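Local coordinates for In2-1 family protein, glutathione transferase lambda3 (Populus trichocarpa, PDB 4PQI) that binds glutathione and probably acts as a thiol transferase, as a monomeric Lambda-class glutathione transferase of poplar, at residues 15-26 against 62-73. Residues are numbered along the deposited sequence; the frame is centred on the assembly and turned at random.
With GSH (glutathione), chain B.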
ATOM      1  N   LEU A  15       4.323  -2.947  17.581  1.00 48.63           N
ATOM      2  CA  LEU A  15       5.330  -2.860  16.522  1.00 50.08           C
ATOM      3  C   LEU A  15       6.746  -2.884  17.095  1.00 53.08           C
ATOM      4  O   LEU A  15       7.070  -2.091  17.975  1.00 53.27           O
ATOM      5  CB  LEU A  15       5.118  -1.584  15.694  1.00 48.09           C
ATOM      6  CG  LEU A  15       3.813  -1.564  14.883  1.00 51.01           C
ATOM      7  CD1 LEU A  15       3.712  -0.327  14.005  1.00 49.58           C
ATOM      8  CD2 LEU A  15       3.701  -2.831  14.042  1.00 46.92           C
ATOM      9  N   ALA A  16       7.573  -3.807  16.609  1.00 55.58           N
ATOM     10  CA  ALA A  16       8.991  -3.868  16.987  1.00 57.37           C
ATOM     11  C   ALA A  16       9.790  -2.754  16.307  1.00 54.49           C
ATOM     12  O   ALA A  16       9.445  -2.336  15.203  1.00 52.01           O
ATOM     13  CB  ALA A  16       9.576  -5.232  16.618  1.00 56.78           C
ATOM     14  N   PRO A  17      10.865  -2.271  16.962  1.00 55.54           N
ATOM     15  CA  PRO A  17      11.690  -1.215  16.360  1.00 54.14           C
ATOM     16  C   PRO A  17      12.357  -1.717  15.079  1.00 51.29           C
ATOM     17  O   PRO A  17      12.655  -2.905  14.971  1.00 53.64           O
ATOM     18  CB  PRO A  17      12.748  -0.924  17.448  1.00 59.26           C
ATOM     19  CG  PRO A  17      12.164  -1.448  18.710  1.00 61.04           C
ATOM     20  CD  PRO A  17      11.346  -2.642  18.305  1.00 60.23           C
ATOM     21  N   PRO A  18      12.551  -0.836  14.091  1.00 49.24           N
ATOM     22  CA  PRO A  18      13.208  -1.333  12.878  1.00 49.84           C
ATOM     23  C   PRO A  18      14.665  -1.740  13.149  1.00 49.43           C
ATOM     24  O   PRO A  18      15.311  -1.185  14.045  1.00 47.44           O
ATOM     25  CB  PRO A  18      13.128  -0.137  11.920  1.00 51.86           C
ATOM     26  CG  PRO A  18      12.943   1.059  12.823  1.00 55.04           C
ATOM     27  CD  PRO A  18      12.108   0.562  13.959  1.00 51.90           C
ATOM     28  N   LEU A  19      15.156  -2.712  12.386  1.00 44.42           N
ATOM     29  CA  LEU A  19      16.515  -3.230  12.541  1.00 42.58           C
ATOM     30  C   LEU A  19      17.531  -2.364  11.803  1.00 45.97           C
ATOM     31  O   LEU A  19      17.383  -2.123  10.599  1.00 47.08           O
ATOM     32  CB  LEU A  19      16.584  -4.641  11.959  1.00 35.34           C
ATOM     33  CG  LEU A  19      15.621  -5.682  12.527  1.00 36.89           C
ATOM     34  CD1 LEU A  19      15.786  -7.026  11.785  1.00 35.21           C
ATOM     35  CD2 LEU A  19      15.842  -5.853  13.996  1.00 35.76           C
ATOM     36  N   ASP A  20      18.581  -1.940  12.502  1.00 46.81           N
ATOM     37  CA  ASP A  20      19.632  -1.147  11.872  1.00 45.80           C
ATOM     38  C   ASP A  20      20.748  -2.010  11.294  1.00 44.36           C
ATOM     39  O   ASP A  20      20.670  -3.243  11.306  1.00 47.43           O
ATOM     40  CB  ASP A  20      20.218  -0.131  12.856  1.00 51.47           C
ATOM     41  CG  ASP A  20      20.924  -0.785  14.039  1.00 57.67           C
ATOM     42  OD1 ASP A  20      21.440  -1.915  13.912  1.00 59.97           O
ATOM     43  OD2 ASP A  20      20.974  -0.156  15.115  1.00 59.38           O
ATOM     44  N   ALA A  21      21.807  -1.350  10.831  1.00 42.39           N
ATOM     45  CA  ALA A  21      22.878  -2.021  10.107  1.00 37.54           C
ATOM     46  C   ALA A  21      23.569  -3.113  10.910  1.00 39.62           C
ATOM     47  O   ALA A  21      24.099  -4.043  10.327  1.00 42.05           O
ATOM     48  CB  ALA A  21      23.898  -1.016   9.593  1.00 34.41           C
ATOM     49  N   THR A  22      23.584  -2.979  12.238  1.00 39.72           N
ATOM     50  CA  THR A  22      24.264  -3.938  13.100  1.00 34.76           C
ATOM     51  C   THR A  22      23.339  -5.034  13.653  1.00 37.88           C
ATOM     52  O   THR A  22      23.792  -5.893  14.418  1.00 37.23           O
ATOM     53  CB  THR A  22      24.956  -3.245  14.294  1.00 42.92           C
ATOM     54  OG1 THR A  22      23.967  -2.657  15.139  1.00 42.87           O
ATOM     55  CG2 THR A  22      25.936  -2.169  13.826  1.00 39.97           C
ATOM     56  N   ALA A  23      22.053  -4.999  13.300  1.00 39.54           N
ATOM     57  CA  ALA A  23      21.090  -5.977  13.839  1.00 45.58           C
ATOM     58  C   ALA A  23      21.350  -7.429  13.405  1.00 44.19           C
ATOM     59  O   ALA A  23      21.824  -7.702  12.296  1.00 41.41           O
ATOM     60  CB  ALA A  23      19.663  -5.582  13.493  1.00 46.23           C
ATOM     61  N   GLU A  24      21.012  -8.359  14.293  1.00 44.08           N
ATOM     62  CA  GLU A  24      21.129  -9.772  13.985  1.00 44.64           C
ATOM     63  C   GLU A  24      20.131 -10.124  12.906  1.00 40.57           C
ATOM     64  O   GLU A  24      19.057  -9.520  12.793  1.00 36.50           O
ATOM     65  CB  GLU A  24      20.848 -10.633  15.213  1.00 48.50           C
ATOM     66  CG  GLU A  24      21.820 -10.416  16.345  1.00 53.08           C
ATOM     67  CD  GLU A  24      23.032 -11.295  16.205  1.00 61.09           C
ATOM     68  OE1 GLU A  24      24.065 -10.809  15.693  1.00 63.46           O
ATOM     69  OE2 GLU A  24      22.944 -12.481  16.593  1.00 62.28           O
ATOM     70  N   GLN A  25      20.476 -11.128  12.123  1.00 40.87           N
ATOM     71  CA  GLN A  25      19.586 -11.575  11.075  1.00 38.35           C
ATOM     72  C   GLN A  25      18.608 -12.622  11.631  1.00 41.17           C
ATOM     73  O   GLN A  25      19.044 -13.559  12.304  1.00 42.82           O
ATOM     74  CB  GLN A  25      20.409 -12.168   9.932  1.00 34.80           C
ATOM     75  CG  GLN A  25      19.520 -12.613   8.762  1.00 31.82           C
ATOM     76  CD  GLN A  25      20.281 -13.342   7.667  1.00 36.94           C
ATOM     77  OE1 GLN A  25      21.500 -13.470   7.724  1.00 40.19           O
ATOM     78  NE2 GLN A  25      19.550 -13.837   6.663  1.00 36.17           N
ATOM     79  N   PRO A  26      17.290 -12.459  11.368  1.00 42.77           N
ATOM     80  CA  PRO A  26      16.300 -13.495  11.723  1.00 46.79           C
ATOM     81  C   PRO A  26      16.632 -14.790  10.994  1.00 44.39           C
ATOM     82  O   PRO A  26      17.193 -14.717   9.903  1.00 44.24           O
ATOM     83  CB  PRO A  26      14.985 -12.950  11.163  1.00 44.39           C
ATOM     84  CG  PRO A  26      15.221 -11.490  10.925  1.00 43.30           C
ATOM     85  CD  PRO A  26      16.679 -11.356  10.601  1.00 39.90           C
ATOM     86  N   LEU A  62       6.591  -9.597  10.834  1.00 39.97           N
ATOM     87  CA  LEU A  62       7.262  -8.432  10.247  1.00 39.77           C
ATOM     88  C   LEU A  62       8.766  -8.381  10.604  1.00 40.41           C
ATOM     89  O   LEU A  62       9.161  -8.631  11.744  1.00 39.47           O
ATOM     90  CB  LEU A  62       6.595  -7.138  10.707  1.00 39.72           C
ATOM     91  CG  LEU A  62       5.112  -6.996  10.397  1.00 41.03           C
ATOM     92  CD1 LEU A  62       4.583  -5.669  10.928  1.00 39.40           C
ATOM     93  CD2 LEU A  62       4.881  -7.117   8.902  1.00 40.09           C
ATOM     94  N   VAL A  63       9.589  -8.063   9.618  1.00 40.56           N
ATOM     95  CA  VAL A  63      10.997  -7.754   9.846  1.00 37.71           C
ATOM     96  C   VAL A  63      11.221  -6.362   9.271  1.00 36.33           C
ATOM     97  O   VAL A  63      11.516  -6.225   8.085  1.00 34.40           O
ATOM     98  CB  VAL A  63      11.912  -8.758   9.116  1.00 38.85           C
ATOM     99  CG1 VAL A  63      13.380  -8.481   9.441  1.00 37.85           C
ATOM    100  CG2 VAL A  63      11.540 -10.190   9.490  1.00 40.43           C
ATOM    101  N   PRO A  64      11.032  -5.315  10.097  1.00 41.89           N
ATOM    102  CA  PRO A  64      11.216  -3.943   9.605  1.00 41.95           C
ATOM    103  C   PRO A  64      12.690  -3.505   9.615  1.00 42.67           C
ATOM    104  O   PRO A  64      13.443  -3.808  10.543  1.00 43.90           O
ATOM    105  CB  PRO A  64      10.374  -3.120  10.580  1.00 43.70           C
ATOM    106  CG  PRO A  64      10.532  -3.867  11.891  1.00 43.45           C
ATOM    107  CD  PRO A  64      10.522  -5.340  11.482  1.00 40.79           C
ATOM    108  N   LEU A  65      13.087  -2.806   8.553  1.00 43.84           N
ATOM    109  CA  LEU A  65      14.464  -2.389   8.341  1.00 41.30           C
ATOM    110  C   LEU A  65      14.524  -0.882   8.291  1.00 39.38           C
ATOM    111  O   LEU A  65      13.560  -0.228   7.899  1.00 36.74           O
ATOM    112  CB  LEU A  65      14.971  -2.929   6.990  1.00 43.24           C
ATOM    113  CG  LEU A  65      14.809  -4.428   6.750  1.00 40.14           C
ATOM    114  CD1 LEU A  65      15.245  -4.827   5.328  1.00 38.87           C
ATOM    115  CD2 LEU A  65      15.598  -5.195   7.819  1.00 38.55           C
ATOM    116  N   ILE A  66      15.652  -0.315   8.693  1.00 41.98           N
ATOM    117  CA  ILE A  66      15.904   1.091   8.429  1.00 42.88           C
ATOM    118  C   ILE A  66      16.608   1.136   7.081  1.00 44.59           C
ATOM    119  O   ILE A  66      17.783   0.792   6.993  1.00 47.62           O
ATOM    120  CB  ILE A  66      16.826   1.715   9.489  1.00 45.67           C
ATOM    121  CG1 ILE A  66      16.236   1.545  10.891  1.00 46.04           C
ATOM    122  CG2 ILE A  66      17.051   3.180   9.184  1.00 46.83           C
ATOM    123  CD1 ILE A  66      17.202   1.977  12.002  1.00 52.03           C
ATOM    124  N   LEU A  67      15.902   1.542   6.030  1.00 41.68           N
ATOM    125  CA  LEU A  67      16.476   1.497   4.677  1.00 42.80           C
ATOM    126  C   LEU A  67      17.694   2.403   4.489  1.00 43.38           C
ATOM    127  O   LEU A  67      18.618   2.050   3.760  1.00 44.34           O
ATOM    128  CB  LEU A  67      15.419   1.793   3.611  1.00 40.40           C
ATOM    129  CG  LEU A  67      14.323   0.737   3.419  1.00 44.17           C
ATOM    130  CD1 LEU A  67      13.382   1.152   2.300  1.00 39.24           C
ATOM    131  CD2 LEU A  67      14.919  -0.629   3.141  1.00 43.04           C
ATOM    132  N   GLN A  68      17.707   3.559   5.156  1.00 48.94           N
ATOM    133  CA  GLN A  68      18.862   4.466   5.094  1.00 53.05           C
ATOM    134  C   GLN A  68      20.122   3.914   5.769  1.00 50.68           C
ATOM    135  O   GLN A  68      21.222   4.460   5.598  1.00 51.46           O
ATOM    136  CB  GLN A  68      18.508   5.835   5.678  1.00 62.11           C
ATOM    137  CG  GLN A  68      17.907   6.769   4.654  1.00 72.56           C
ATOM    138  CD  GLN A  68      18.710   6.774   3.362  1.00 80.47           C
ATOM    139  OE1 GLN A  68      19.903   7.100   3.358  1.00 83.70           O
ATOM    140  NE2 GLN A  68      18.066   6.392   2.263  1.00 81.22           N
ATOM    141  N   ASN A  69      19.960   2.830   6.522  1.00 47.72           N
ATOM    142  CA  ASN A  69      21.064   2.226   7.276  1.00 48.46           C
ATOM    143  C   ASN A  69      20.742   0.748   7.510  1.00 44.56           C
ATOM    144  O   ASN A  69      20.562   0.301   8.644  1.00 39.30           O
ATOM    145  CB  ASN A  69      21.246   2.965   8.609  1.00 49.99           C
ATOM    146  CG  ASN A  69      22.384   2.408   9.443  1.00 55.68           C
ATOM    147  OD1 ASN A  69      23.463   2.116   8.930  1.00 56.48           O
ATOM    148  ND2 ASN A  69      22.140   2.245  10.738  1.00 58.18           N
ATOM    149  N   ARG A  70      20.639  -0.009   6.422  1.00 38.56           N
ATOM    150  CA  ARG A  70      20.075  -1.347   6.505  1.00 39.16           C
ATOM    151  C   ARG A  70      21.153  -2.398   6.721  1.00 38.86           C
ATOM    152  O   ARG A  70      22.293  -2.208   6.312  1.00 37.76           O
ATOM    153  CB  ARG A  70      19.236  -1.655   5.251  1.00 38.59           C
ATOM    154  CG  ARG A  70      20.007  -2.115   4.025  1.00 43.03           C
ATOM    155  CD  ARG A  70      19.105  -2.064   2.786  1.00 42.89           C
ATOM    156  NE  ARG A  70      18.802  -0.681   2.416  1.00 42.03           N
ATOM    157  CZ  ARG A  70      18.353  -0.289   1.225  1.00 42.06           C
ATOM    158  NH1 ARG A  70      18.153  -1.172   0.262  1.00 36.59           N
ATOM    159  NH2 ARG A  70      18.122   1.002   0.988  1.00 40.24           N
ATOM    160  N   PRO A  71      20.798  -3.512   7.378  1.00 35.33           N
ATOM    161  CA  PRO A  71      21.792  -4.579   7.535  1.00 35.80           C
ATOM    162  C   PRO A  71      22.212  -5.108   6.170  1.00 37.07           C
ATOM    163  O   PRO A  71      21.359  -5.335   5.294  1.00 36.87           O
ATOM    164  CB  PRO A  71      21.038  -5.666   8.301  1.00 38.88           C
ATOM    165  CG  PRO A  71      19.792  -5.027   8.813  1.00 37.84           C
ATOM    166  CD  PRO A  71      19.478  -3.889   7.901  1.00 35.60           C
ATOM    167  N   ALA A  72      23.521  -5.242   5.990  1.00 35.11           N
ATOM    168  CA  ALA A  72      24.110  -5.776   4.779  1.00 37.24           C
ATOM    169  C   ALA A  72      23.604  -7.190   4.471  1.00 37.81           C
ATOM    170  O   ALA A  72      23.579  -7.593   3.305  1.00 37.42           O
ATOM    171  CB  ALA A  72      25.655  -5.775   4.898  1.00 34.85           C
ATOM    172  N   TRP A  73      23.210  -7.948   5.498  1.00 34.96           N
ATOM    173  CA  TRP A  73      22.722  -9.314   5.252  1.00 36.34           C
ATOM    174  C   TRP A  73      21.446  -9.371   4.407  1.00 34.77           C
ATOM    175  O   TRP A  73      21.080 -10.418   3.862  1.00 34.23           O
ATOM    176  CB  TRP A  73      22.542 -10.120   6.554  1.00 33.94           C
ATOM    177  CG  TRP A  73      21.702  -9.514   7.661  1.00 29.19           C
ATOM    178  CD1 TRP A  73      22.165  -9.054   8.877  1.00 32.88           C
ATOM    179  CD2 TRP A  73      20.265  -9.338   7.696  1.00 30.27           C
ATOM    180  NE1 TRP A  73      21.120  -8.585   9.635  1.00 32.52           N
ATOM    181  CE2 TRP A  73      19.947  -8.747   8.940  1.00 32.25           C
ATOM    182  CE3 TRP A  73      19.228  -9.604   6.793  1.00 34.05           C
ATOM    183  CZ2 TRP A  73      18.642  -8.433   9.308  1.00 31.99           C
ATOM    184  CZ3 TRP A  73      17.917  -9.279   7.161  1.00 34.95           C
ATOM    185  CH2 TRP A  73      17.642  -8.705   8.409  1.00 36.71           C
TER
HETATM  186  N1  GSH B 301       8.256  -2.149  -7.522  0.62 37.19           N
HETATM  187  CA1 GSH B 301       8.600  -2.440  -6.138  0.62 37.55           C
HETATM  188  C1  GSH B 301       7.390  -2.963  -5.404  0.62 37.41           C
HETATM  189  O11 GSH B 301       7.481  -3.848  -4.525  0.62 37.92           O
HETATM  190  O12 GSH B 301       6.257  -2.530  -5.682  0.62 36.87           O
HETATM  191  CB1 GSH B 301       9.148  -1.173  -5.484  0.62 36.86           C
HETATM  192  CG1 GSH B 301       9.428  -1.341  -3.995  0.62 36.34           C
HETATM  193  CD1 GSH B 301      10.322  -0.204  -3.546  0.62 37.66           C
HETATM  194  OE1 GSH B 301      10.861   0.678  -4.492  0.62 38.32           O
HETATM  195  N2  GSH B 301      10.582  -0.036  -2.253  0.62 38.91           N
HETATM  196  CA2 GSH B 301      11.471   1.046  -1.859  0.62 38.68           C
HETATM  197  C2  GSH B 301      12.855   0.536  -1.571  0.62 38.42           C
HETATM  198  O2  GSH B 301      13.044  -0.743  -1.025  0.62 34.94           O
HETATM  199  CB2 GSH B 301      10.922   1.757  -0.626  0.62 39.97           C
HETATM  200  SG2 GSH B 301       9.697   3.015  -1.055  0.62 45.19           S
HETATM  201  N3  GSH B 301      13.871   1.340  -1.836  0.62 40.98           N
HETATM  202  CA3 GSH B 301      15.154   1.139  -1.190  0.62 43.77           C
HETATM  203  C3  GSH B 301      16.222   0.911  -2.230  0.62 45.95           C
HETATM  204  O31 GSH B 301      17.405   0.664  -1.886  0.62 46.90           O
HETATM  205  O32 GSH B 301      15.925   0.963  -3.449  0.62 45.13           O
HETATM  206  O   HOH W   1      25.395  -4.340   7.834  1.00 36.47           O
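W73 lies with its indole between Q25 and the ring of P71, while its edge meets A23 and L19. Over one face sits the Q25 side chain: CB stands 3.5 Å from the centroid of the five-membered ring, 4° off the ring normal, a CH-pi contact, and CG follows over CD2. With CG anti to the backbone N (chi1 -178°) and the chain extended beyond it, Q25 runs on across the indole, its amide plane nearly parallel to the ring (7°). P71 CB approaches the opposite face toward its rim. In the ring plane, NE1 of W73 donates to A23 O (2.9 Å), which it meets from above the carbonyl plane. Were W73 an alanine, A23 O would probably lose this donor and a gap would be likely to open between Q25 and P71. Residues 15-26, a loop ahead of strand 33-37, pack on the end of strand 60-64, an outermost strand of the thioredoxin-like sheet, and on the loop after it. L19 makes a single beta bridge with L65: L19 N donates almost straight to P64 O (2.7 Å), and L19 O accepts from I66 N (3.1 Å). The L19 side chain leaves this bridge to place CD1 between V63 CG1 (3.7 Å) and the indole edge at W73 CZ2. P26 flanks the same valine, its CG 3.8 Å from V63 CG1, and its CD meets W73 CH2. Beyond the bridge, P64 CG packs on P18 CA, and P18 CB touches I66 CG1 (3.7 Å). A water joins A21 O to A72 N. Nearby, R70 NE and NH2 grip L67 O side-on, while NH1 and NH2 hold glutathione O31; N82 also binds NH1.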